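Local coordinates for protein xyloglucan-specific endo-beta-1,4-glucanase GH12 (Aspergillus niveus, PDB 4NPR) that probably hydrolyses internal beta-1,4-glucosidic linkages in xyloglucan, keeping the beta-configuration of the sugar released, at residues V34-N43 against Q56-N66; A119-S130 against L214-P225. One frame throughout, in Å; residues are numbered along the deposited sequence.

How the interactions relate
The two contacts illustrate two of the ways in which a beta-jelly roll is held together: face-to-face packing of its sheets, and hydrogen bonding within one of them. Interaction 1 comes first along the chain and is complete before interaction 2 opens. It sets the edge hairpin 33-42 of the large mixed sheet against strand 53-64 of the six-stranded sheet. Interaction 2 zips neighbouring strands 117-128 and 215-226 in the middle of that same mixed sheet, with strand 87-97 lying between them and the hairpin. Their centres are about 16 Å apart, and Gln-56 packs on Pro-225 where the contacts touch. Interaction 1 joins the two sheets near the mixed sheet's edge, and interaction 2 builds that sheet's middle.

Interaction 1: residues V34-N43 against Q56-N66; sequences VTEGNYILYN and QCTTFESLSGN
Glu-36 lies flat over one face of the Phe-60 ring, joining the edge hairpin of one jelly-roll sheet to strand 53-64 of the other. Its CG makes a CH-pi contact 3.6 Å from the centroid of the Phe-60 ring, and the bend at chi2 (-77°) brings the carboxylate down so that its plane and the ring's differ by only 9°. Glu-36 OE2 is 3.3 Å from Phe-60 CE2. The opposite face of the ring is met by the backbone N of Ser-62.

Apolar contacts extend this layer along the strand. Leu-41 CD2 reaches Phe-60 CB at 3.7 Å, and Leu-41 also meets the methyl of Thr-58 tip to tip. A methyl of Leu-63, CD2, packs on the backbone of the hairpin's type II' turn, 3.3 Å from Gly-37 N.

Hydrogen bonds, all involving side chains, hold the two ends. At the turn, Tyr-39 OH donates in the carbonyl plane to Asn-66 O at 2.8 Å; the hydroxyl is also bonded to Val-240 N. Alongside, Asn-38 ND2 gives a bond of 3.1 Å to Asn-66 OD1, approaching from above that carbonyl's plane. At the far end the Asn-43 amide works with both its polar atoms: OD1 accepts from Thr-58 OG1 at 2.7 Å, whereas ND2 donates to Gln-56 O at 3.2 Å, the acceptor lying almost exactly in the amide plane. With chi1 at -157°, CG is anti to the backbone N, which sends the amide to strand 53-64. Asp-29 O is a second acceptor for ND2, and Thr-72 OG1 a second partner of Thr-58 OG1.

The chemistry implies a division of labour: the Glu-36/Phe-60 stack and apolar groups occupy the middle, while the two-sided grip on Asn-43 fixes its amide rotation and the bonds to Asn-66 fasten the turn.

Interaction 2: residues A119-S130 against L214-P225; sequences ADVAYDMFLSTS and LYLVDVQAGTEP
Asp-120 and Glu-224 form a hydrogen-bonded pair near one end of an antiparallel ladder that joins two central strands of the jelly roll's mixed sheet. Backbone bonds run in both directions between Asp-120 and Glu-224, Ala-122 and Gly-222, Asp-124 and Gln-220, and Ser-128 and Tyr-215. The register slips by one residue at Val-217, an extra residue that makes a beta bulge; its N still reaches Phe-126 O at 2.9 Å.

On one face of the pair the polar side chains gather. The carboxylates of Asp-120 and Glu-224 are turned 53° apart, with Asp-120 OD2 only 2.6 Å from Glu-224 OE1. Farther along, Gln-220 OE1 comes to the edge of the Phe-126 ring, 3.2 Å from CE2, and Asp-218 CB sits 3.7 Å from Phe-126 CD2. In GH12 enzymes this concave side of the sheet generally forms the substrate cleft, and the polar row is consistent with that.

The other face is largely apolar. Met-125 and Val-219 run alongside each other off it, with Met-125 CG 4.0 Å from Val-219 CG1. Beyond the start of strand 215-226, Leu-127 CD1 meets Leu-214 CD1 of the preceding loop.

A second shell holds both faces. His-135 stacks on Phe-126, while Phe-93 packs against Leu-216 and Val-219. Tyr-123 bonds through its hydroxyl to Ser-106 and meets Trp-108 edge-to-face. Near the Asp-120 end of the ladder, Thr-223 OG1 is also bonded to Tyr-112 OH; a chi1 of 177° turns it away from its own N and to Asp-120 O, to which it donates at 2.6 Å, from the face of that carbonyl plane opposite Glu-224 N.

Interaction 1: residues V34-N43 against Q56-N66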
loop_
_atom_site.group_PDB
_atom_site.type_symbol
_atom_site.label_atom_id
_atom_site.label_comp_id
_atom_site.label_asym_id
_atom_site.label_seq_id
_atom_site.Cartn_x
_atom_site.Cartn_y
_atom_site.Cartn_z
ATOM N N VAL A 34 -13.149 4.037 -9.624
ATOM C CA VAL A 34 -14.559 3.873 -9.294
ATOM C C VAL A 34 -14.669 4.018 -7.806
ATOM O O VAL A 34 -13.738 3.704 -7.088
ATOM C CB VAL A 34 -15.130 2.484 -9.680
ATOM C CG1 VAL A 34 -15.637 2.487 -11.101
ATOM C CG2 VAL A 34 -14.100 1.362 -9.487
ATOM N N THR A 35 -15.819 4.469 -7.357
ATOM C CA THR A 35 -16.088 4.748 -5.973
ATOM C C THR A 35 -17.069 3.697 -5.456
ATOM O O THR A 35 -18.058 3.430 -6.096
ATOM C CB THR A 35 -16.738 6.148 -5.886
ATOM O OG1 THR A 35 -15.819 7.124 -6.408
ATOM C CG2 THR A 35 -17.183 6.507 -4.445
ATOM N N GLU A 36 -16.826 3.096 -4.300
ATOM C CA GLU A 36 -17.764 2.117 -3.771
ATOM C C GLU A 36 -17.756 2.223 -2.275
ATOM O O GLU A 36 -16.728 2.080 -1.635
ATOM C CB GLU A 36 -17.375 0.689 -4.156
ATOM C CG GLU A 36 -17.022 0.449 -5.617
ATOM C CD GLU A 36 -18.220 0.355 -6.592
ATOM O OE1 GLU A 36 -19.416 0.397 -6.163
ATOM O OE2 GLU A 36 -17.926 0.225 -7.817
ATOM N N GLY A 37 -18.912 2.428 -1.698
ATOM C CA GLY A 37 -19.004 2.655 -0.265
ATOM C C GLY A 37 -17.981 3.685 0.155
ATOM O O GLY A 37 -17.985 4.832 -0.305
ATOM N N ASN A 38 -17.080 3.260 1.013
ATOM C CA ASN A 38 -16.082 4.171 1.522
ATOM C C ASN A 38 -14.755 4.082 0.851
ATOM O O ASN A 38 -13.803 4.609 1.373
ATOM C CB ASN A 38 -15.935 3.939 3.006
ATOM C CG ASN A 38 -17.197 4.243 3.719
ATOM O OD1 ASN A 38 -17.788 5.307 3.527
ATOM N ND2 ASN A 38 -17.654 3.306 4.516
ATOM N N TYR A 39 -14.704 3.479 -0.327
ATOM C CA TYR A 39 -13.447 3.290 -1.038
ATOM C C TYR A 39 -13.521 3.968 -2.418
ATOM O O TYR A 39 -14.599 4.233 -2.919
ATOM C CB TYR A 39 -13.111 1.789 -1.160
ATOM C CG TYR A 39 -13.040 1.051 0.179
ATOM C CD1 TYR A 39 -11.884 1.108 0.967
ATOM C CD2 TYR A 39 -14.138 0.297 0.681
ATOM C CE1 TYR A 39 -11.789 0.445 2.185
ATOM C CE2 TYR A 39 -14.042 -0.380 1.912
ATOM C CZ TYR A 39 -12.863 -0.289 2.655
ATOM O OH TYR A 39 -12.717 -0.923 3.870
ATOM N N ILE A 40 -12.367 4.345 -2.955
ATOM C CA ILE A 40 -12.196 4.615 -4.356
ATOM C C ILE A 40 -11.087 3.659 -4.747
ATOM O O ILE A 40 -10.039 3.572 -4.073
ATOM C CB ILE A 40 -11.769 6.060 -4.625
ATOM C CG1 ILE A 40 -12.895 7.041 -4.250
ATOM C CG2 ILE A 40 -11.466 6.280 -6.104
ATOM C CD1 ILE A 40 -12.423 8.474 -4.094
ATOM N N LEU A 41 -11.339 2.889 -5.792
ATOM C CA LEU A 41 -10.401 1.906 -6.261
ATOM C C LEU A 41 -9.765 2.481 -7.496
ATOM O O LEU A 41 -10.467 2.917 -8.390
ATOM C CB LEU A 41 -11.131 0.603 -6.576
ATOM C CG LEU A 41 -10.345 -0.568 -7.144
ATOM C CD1 LEU A 41 -9.446 -1.194 -6.094
ATOM C CD2 LEU A 41 -11.303 -1.648 -7.630
ATOM N N TYR A 42 -8.447 2.438 -7.563
ATOM C CA TYR A 42 -7.667 3.145 -8.589
ATOM C C TYR A 42 -6.808 2.183 -9.359
ATOM O O TYR A 42 -6.262 1.279 -8.775
ATOM C CB TYR A 42 -6.681 4.124 -7.941
ATOM C CG TYR A 42 -7.267 5.311 -7.233
ATOM C CD1 TYR A 42 -7.548 6.498 -7.941
ATOM C CD2 TYR A 42 -7.503 5.288 -5.840
ATOM C CE1 TYR A 42 -8.052 7.618 -7.295
ATOM C CE2 TYR A 42 -8.018 6.413 -5.181
ATOM C CZ TYR A 42 -8.277 7.571 -5.915
ATOM O OH TYR A 42 -8.778 8.695 -5.328
ATOM N N ASN A 43 -6.667 2.418 -10.648
ATOM C CA ASN A 43 -5.715 1.716 -11.500
ATOM C C ASN A 43 -4.334 2.409 -11.336
ATOM O O ASN A 43 -3.320 1.742 -11.051
ATOM C CB ASN A 43 -6.223 1.762 -12.959
ATOM C CG ASN A 43 -5.678 0.661 -13.834
ATOM O OD1 ASN A 43 -5.421 -0.439 -13.408
ATOM N ND2 ASN A 43 -5.554 0.962 -15.093
ATOM N N GLN A 56 -2.079 -2.746 -17.823
ATOM C CA GLN A 56 -2.677 -3.205 -16.590
ATOM C C GLN A 56 -4.106 -2.742 -16.489
ATOM O O GLN A 56 -4.357 -1.579 -16.724
ATOM C CB GLN A 56 -1.898 -2.639 -15.398
ATOM C CG GLN A 56 -2.547 -2.795 -14.025
ATOM C CD GLN A 56 -1.556 -2.491 -12.939
ATOM O OE1 GLN A 56 -0.400 -2.126 -13.226
ATOM N NE2 GLN A 56 -1.981 -2.643 -11.668
ATOM N N CYS A 57 -4.988 -3.676 -16.094
ATOM C CA CYS A 57 -6.426 -3.455 -15.865
ATOM C C CYS A 57 -6.832 -3.885 -14.470
ATOM O O CYS A 57 -6.412 -4.925 -13.957
ATOM C CB CYS A 57 -7.278 -4.256 -16.856
ATOM S SG CYS A 57 -6.861 -3.915 -18.585
ATOM N N THR A 58 -7.682 -3.079 -13.866
ATOM C CA THR A 58 -8.122 -3.284 -12.499
ATOM C C THR A 58 -9.614 -3.586 -12.512
ATOM O O THR A 58 -10.367 -3.016 -13.298
ATOM C CB THR A 58 -7.768 -2.029 -11.679
ATOM O OG1 THR A 58 -6.368 -2.023 -11.458
ATOM C CG2 THR A 58 -8.435 -1.998 -10.333
ATOM N N THR A 59 -10.067 -4.486 -11.646
ATOM C CA THR A 59 -11.507 -4.847 -11.630
ATOM C C THR A 59 -12.100 -4.822 -10.246
ATOM O O THR A 59 -11.645 -5.479 -9.353
ATOM C CB THR A 59 -11.739 -6.260 -12.222
ATOM O OG1 THR A 59 -11.247 -6.309 -13.573
ATOM C CG2 THR A 59 -13.258 -6.669 -12.186
ATOM N N PHE A 60 -13.160 -4.066 -10.085
ATOM C CA PHE A 60 -13.941 -4.122 -8.881
ATOM C C PHE A 60 -14.927 -5.251 -9.048
ATOM O O PHE A 60 -15.540 -5.360 -10.090
ATOM C CB PHE A 60 -14.683 -2.822 -8.691
ATOM C CG PHE A 60 -15.823 -2.918 -7.741
ATOM C CD1 PHE A 60 -15.596 -2.989 -6.385
ATOM C CD2 PHE A 60 -17.135 -2.917 -8.206
ATOM C CE1 PHE A 60 -16.648 -3.048 -5.490
ATOM C CE2 PHE A 60 -18.202 -2.978 -7.323
ATOM C CZ PHE A 60 -17.961 -3.041 -5.960
ATOM N N GLU A 61 -15.089 -6.072 -8.014
ATOM C CA GLU A 61 -16.005 -7.194 -8.055
ATOM C C GLU A 61 -17.251 -6.929 -7.243
ATOM O O GLU A 61 -18.349 -7.036 -7.763
ATOM C CB GLU A 61 -15.359 -8.449 -7.483
ATOM C CG GLU A 61 -15.130 -9.517 -8.508
ATOM C CD GLU A 61 -13.850 -9.290 -9.240
ATOM O OE1 GLU A 61 -12.815 -9.159 -8.535
ATOM O OE2 GLU A 61 -13.894 -9.269 -10.495
ATOM N N SER A 62 -17.075 -6.611 -5.959
ATOM C CA SER A 62 -18.191 -6.515 -5.040
ATOM C C SER A 62 -17.827 -5.810 -3.757
ATOM O O SER A 62 -16.666 -5.667 -3.423
ATOM C CB SER A 62 -18.713 -7.918 -4.708
ATOM O OG SER A 62 -17.745 -8.690 -4.020
ATOM N N LEU A 63 -18.846 -5.386 -3.035
ATOM C CA LEU A 63 -18.668 -4.657 -1.794
ATOM C C LEU A 63 -19.738 -5.190 -0.859
ATOM O O LEU A 63 -20.879 -5.403 -1.253
ATOM C CB LEU A 63 -18.837 -3.146 -2.017
ATOM C CG LEU A 63 -18.813 -2.265 -0.760
ATOM C CD1 LEU A 63 -17.494 -2.365 -0.002
ATOM C CD2 LEU A 63 -19.110 -0.801 -1.065
ATOM N N SER A 64 -19.375 -5.385 0.391
ATOM C CA SER A 64 -20.236 -6.075 1.298
ATOM C C SER A 64 -19.898 -5.537 2.676
ATOM O O SER A 64 -18.836 -5.858 3.247
ATOM C CB SER A 64 -19.925 -7.570 1.172
ATOM O OG SER A 64 -20.626 -8.324 2.124
ATOM N N GLY A 65 -20.797 -4.716 3.207
ATOM C CA GLY A 65 -20.526 -3.934 4.413
ATOM C C GLY A 65 -19.366 -3.020 4.099
ATOM O O GLY A 65 -19.408 -2.328 3.084
ATOM N N ASN A 66 -18.304 -3.062 4.913
ATOM C CA ASN A 66 -17.078 -2.315 4.579
ATOM C C ASN A 66 -15.957 -3.163 3.976
ATOM O O ASN A 66 -14.816 -2.756 4.018
ATOM C CB ASN A 66 -16.561 -1.510 5.768
ATOM C CG ASN A 66 -15.902 -0.197 5.320
ATOM O OD1 ASN A 66 -16.388 0.487 4.386
ATOM N ND2 ASN A 66 -14.785 0.152 5.958
#

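Interaction 2: residues A119-S130 against L214-P225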
loop_
_atom_site.group_PDB
_atom_site.type_symbol
_atom_site.label_atom_id
_atom_site.label_comp_id
_atom_site.label_asym_id
_atom_site.label_seq_id
_atom_site.Cartn_x
_atom_site.Cartn_y
_atom_site.Cartn_z
ATOM N N ALA A 119 7.296 -7.202 -7.566
ATOM C CA ALA A 119 6.109 -6.452 -7.123
ATOM C C ALA A 119 6.102 -6.493 -5.641
ATOM O O ALA A 119 6.665 -7.406 -5.052
ATOM C CB ALA A 119 4.832 -7.105 -7.615
ATOM N N ASP A 120 5.497 -5.487 -5.042
ATOM C CA ASP A 120 5.142 -5.529 -3.625
ATOM C C ASP A 120 3.634 -5.478 -3.425
ATOM O O ASP A 120 2.891 -5.126 -4.350
ATOM C CB ASP A 120 5.855 -4.430 -2.792
ATOM C CG ASP A 120 5.358 -3.023 -3.079
ATOM O OD1 ASP A 120 4.159 -2.707 -2.911
ATOM O OD2 ASP A 120 6.198 -2.194 -3.440
ATOM N N VAL A 121 3.215 -5.914 -2.227
ATOM C CA VAL A 121 1.851 -5.814 -1.741
ATOM C C VAL A 121 1.933 -5.058 -0.427
ATOM O O VAL A 121 2.609 -5.477 0.483
ATOM C CB VAL A 121 1.196 -7.194 -1.508
ATOM C CG1 VAL A 121 -0.292 -7.032 -1.186
ATOM C CG2 VAL A 121 1.377 -8.096 -2.725
ATOM N N ALA A 122 1.204 -3.953 -0.321
ATOM C CA ALA A 122 1.515 -2.943 0.648
ATOM C C ALA A 122 0.297 -2.095 0.962
ATOM O O ALA A 122 -0.525 -1.809 0.065
ATOM C CB ALA A 122 2.626 -2.062 0.105
ATOM N N TYR A 123 0.177 -1.772 2.258
ATOM C CA TYR A 123 -0.494 -0.586 2.723
ATOM C C TYR A 123 0.440 0.583 2.481
ATOM O O TYR A 123 1.663 0.451 2.620
ATOM C CB TYR A 123 -0.805 -0.588 4.221
ATOM C CG TYR A 123 -1.722 -1.657 4.696
ATOM C CD1 TYR A 123 -1.237 -2.938 4.997
ATOM C CD2 TYR A 123 -3.055 -1.411 4.869
ATOM C CE1 TYR A 123 -2.085 -3.942 5.442
ATOM C CE2 TYR A 123 -3.914 -2.391 5.336
ATOM C CZ TYR A 123 -3.437 -3.666 5.604
ATOM O OH TYR A 123 -4.307 -4.652 6.087
ATOM N N ASP A 124 -0.183 1.718 2.131
ATOM C CA ASP A 124 0.430 3.015 2.013
ATOM C C ASP A 124 -0.401 4.061 2.779
ATOM O O ASP A 124 -1.502 4.396 2.377
ATOM C CB ASP A 124 0.489 3.371 0.547
ATOM C CG ASP A 124 1.719 4.148 0.193
ATOM O OD1 ASP A 124 2.568 4.363 1.086
ATOM O OD2 ASP A 124 1.849 4.530 -0.986
ATOM N N MET A 125 0.125 4.549 3.895
ATOM C CA MET A 125 -0.550 5.512 4.739
ATOM C C MET A 125 0.264 6.798 4.856
ATOM O O MET A 125 1.469 6.771 5.079
ATOM C CB MET A 125 -0.742 4.934 6.115
ATOM C CG MET A 125 -1.535 3.651 6.124
ATOM S SD MET A 125 -1.595 3.039 7.814
ATOM C CE MET A 125 -0.062 2.121 7.851
ATOM N N PHE A 126 -0.421 7.922 4.749
ATOM C CA PHE A 126 0.208 9.198 4.571
ATOM C C PHE A 126 -0.152 10.142 5.706
ATOM O O PHE A 126 -1.313 10.170 6.143
ATOM C CB PHE A 126 -0.280 9.758 3.259
ATOM C CG PHE A 126 0.297 9.073 2.067
ATOM C CD1 PHE A 126 1.576 9.388 1.636
ATOM C CD2 PHE A 126 -0.417 8.080 1.406
ATOM C CE1 PHE A 126 2.126 8.751 0.544
ATOM C CE2 PHE A 126 0.107 7.452 0.302
ATOM C CZ PHE A 126 1.396 7.781 -0.136
ATOM N N LEU A 127 0.851 10.886 6.198
ATOM C CA LEU A 127 0.642 11.902 7.209
ATOM C C LEU A 127 0.827 13.304 6.680
ATOM O O LEU A 127 1.517 13.516 5.661
ATOM C CB LEU A 127 1.613 11.715 8.327
ATOM C CG LEU A 127 1.485 10.346 8.933
ATOM C CD1 LEU A 127 2.502 10.198 10.047
ATOM C CD2 LEU A 127 0.081 10.189 9.448
ATOM N N SER A 128 0.200 14.268 7.361
ATOM C CA SER A 128 0.392 15.680 7.051
ATOM C C SER A 128 0.227 16.538 8.284
ATOM O O SER A 128 -0.356 16.091 9.286
ATOM C CB SER A 128 -0.529 16.138 5.957
ATOM O OG SER A 128 -0.032 17.360 5.451
ATOM N N THR A 129 0.762 17.760 8.210
ATOM C CA THR A 129 0.709 18.703 9.330
ATOM C C THR A 129 -0.660 19.389 9.445
ATOM O O THR A 129 -1.024 19.869 10.527
ATOM C CB THR A 129 1.827 19.792 9.256
ATOM O OG1 THR A 129 1.661 20.628 8.092
ATOM C CG2 THR A 129 3.211 19.156 9.217
ATOM N N SER A 130 -1.429 19.430 8.360
ATOM C CA SER A 130 -2.822 19.909 8.437
ATOM C C SER A 130 -3.703 18.960 7.628
ATOM O O SER A 130 -3.179 18.256 6.760
ATOM C CB SER A 130 -2.929 21.335 7.891
ATOM O OG SER A 130 -2.708 21.354 6.479
ATOM N N LEU A 214 0.597 14.950 14.205
ATOM C CA LEU A 214 0.359 14.870 12.774
ATOM C C LEU A 214 -1.005 14.268 12.504
ATOM O O LEU A 214 -1.543 13.569 13.362
ATOM C CB LEU A 214 1.451 14.044 12.085
ATOM C CG LEU A 214 2.885 14.608 12.198
ATOM C CD1 LEU A 214 3.920 13.570 11.766
ATOM C CD2 LEU A 214 3.091 15.904 11.407
ATOM N N TYR A 215 -1.537 14.559 11.316
ATOM C CA TYR A 215 -2.814 14.018 10.803
ATOM C C TYR A 215 -2.626 12.802 9.913
ATOM O O TYR A 215 -1.876 12.864 8.972
ATOM C CB TYR A 215 -3.550 15.066 9.948
ATOM C CG TYR A 215 -4.084 16.237 10.729
ATOM C CD1 TYR A 215 -3.305 17.378 10.949
ATOM C CD2 TYR A 215 -5.369 16.199 11.287
ATOM C CE1 TYR A 215 -3.798 18.450 11.702
ATOM C CE2 TYR A 215 -5.879 17.260 12.037
ATOM C CZ TYR A 215 -5.097 18.378 12.250
ATOM O OH TYR A 215 -5.610 19.420 12.982
ATOM N N LEU A 216 -3.352 11.715 10.173
ATOM C CA LEU A 216 -3.499 10.609 9.193
ATOM C C LEU A 216 -4.413 11.083 8.095
ATOM O O LEU A 216 -5.528 11.391 8.402
ATOM C CB LEU A 216 -4.116 9.367 9.875
ATOM C CG LEU A 216 -4.409 8.074 9.081
ATOM C CD1 LEU A 216 -3.266 7.647 8.170
ATOM C CD2 LEU A 216 -4.709 6.944 10.067
ATOM N N VAL A 217 -3.962 11.182 6.844
ATOM C CA VAL A 217 -4.827 11.700 5.746
ATOM C C VAL A 217 -5.165 10.791 4.542
ATOM O O VAL A 217 -6.021 11.163 3.719
ATOM C CB VAL A 217 -4.328 13.049 5.166
ATOM C CG1 VAL A 217 -4.043 14.028 6.287
ATOM C CG2 VAL A 217 -3.105 12.880 4.259
ATOM N N ASP A 218 -4.487 9.647 4.422
ATOM C CA ASP A 218 -4.759 8.676 3.349
ATOM C C ASP A 218 -4.397 7.273 3.897
ATOM O O ASP A 218 -3.359 7.121 4.518
ATOM C CB ASP A 218 -3.941 9.008 2.065
ATOM C CG ASP A 218 -4.690 9.979 1.070
ATOM O OD1 ASP A 218 -5.637 9.536 0.346
ATOM O OD2 ASP A 218 -4.293 11.181 0.981
ATOM N N VAL A 219 -5.281 6.281 3.697
ATOM C CA VAL A 219 -4.989 4.876 3.965
ATOM C C VAL A 219 -5.369 4.006 2.758
ATOM O O VAL A 219 -6.542 3.748 2.491
ATOM C CB VAL A 219 -5.735 4.368 5.199
ATOM C CG1 VAL A 219 -5.379 2.914 5.495
ATOM C CG2 VAL A 219 -5.408 5.240 6.374
ATOM N N GLN A 220 -4.344 3.529 2.067
ATOM C CA GLN A 220 -4.483 2.885 0.773
ATOM C C GLN A 220 -3.842 1.497 0.810
ATOM O O GLN A 220 -2.788 1.344 1.394
ATOM C CB GLN A 220 -3.751 3.708 -0.252
ATOM C CG GLN A 220 -4.187 5.153 -0.278
ATOM C CD GLN A 220 -3.525 5.881 -1.424
ATOM O OE1 GLN A 220 -2.363 6.273 -1.347
ATOM N NE2 GLN A 220 -4.249 6.014 -2.519
ATOM N N ALA A 221 -4.471 0.497 0.209
ATOM C CA ALA A 221 -3.879 -0.850 0.149
ATOM C C ALA A 221 -3.961 -1.426 -1.300
ATOM O O ALA A 221 -5.036 -1.416 -1.914
ATOM C CB ALA A 221 -4.537 -1.784 1.158
ATOM N N GLY A 222 -2.803 -1.857 -1.831
ATOM C CA GLY A 222 -2.709 -2.400 -3.167
ATOM C C GLY A 222 -1.381 -3.090 -3.463
ATOM O O GLY A 222 -0.717 -3.635 -2.565
ATOM N N THR A 223 -0.984 -3.061 -4.733
ATOM C CA THR A 223 0.260 -3.674 -5.129
ATOM C C THR A 223 1.067 -2.733 -6.035
ATOM O O THR A 223 0.476 -2.012 -6.840
ATOM C CB THR A 223 0.007 -5.022 -5.851
ATOM O OG1 THR A 223 1.252 -5.587 -6.315
ATOM C CG2 THR A 223 -0.904 -4.824 -6.989
ATOM N N GLU A 224 2.403 -2.757 -5.893
ATOM C CA GLU A 224 3.327 -1.980 -6.767
ATOM C C GLU A 224 4.171 -2.941 -7.573
ATOM O O GLU A 224 5.089 -3.566 -7.038
ATOM C CB GLU A 224 4.296 -1.080 -5.968
ATOM C CG GLU A 224 3.683 0.155 -5.363
ATOM C CD GLU A 224 4.692 0.960 -4.499
ATOM O OE1 GLU A 224 5.540 0.318 -3.839
ATOM O OE2 GLU A 224 4.603 2.226 -4.427
ATOM N N PRO A 225 3.871 -3.075 -8.852
ATOM C CA PRO A 225 4.660 -3.952 -9.692
ATOM C C PRO A 225 5.874 -3.286 -10.368
ATOM O O PRO A 225 5.808 -2.113 -10.758
ATOM C CB PRO A 225 3.650 -4.394 -10.732
ATOM C CG PRO A 225 2.763 -3.228 -10.897
ATOM C CD PRO A 225 2.610 -2.675 -9.500
#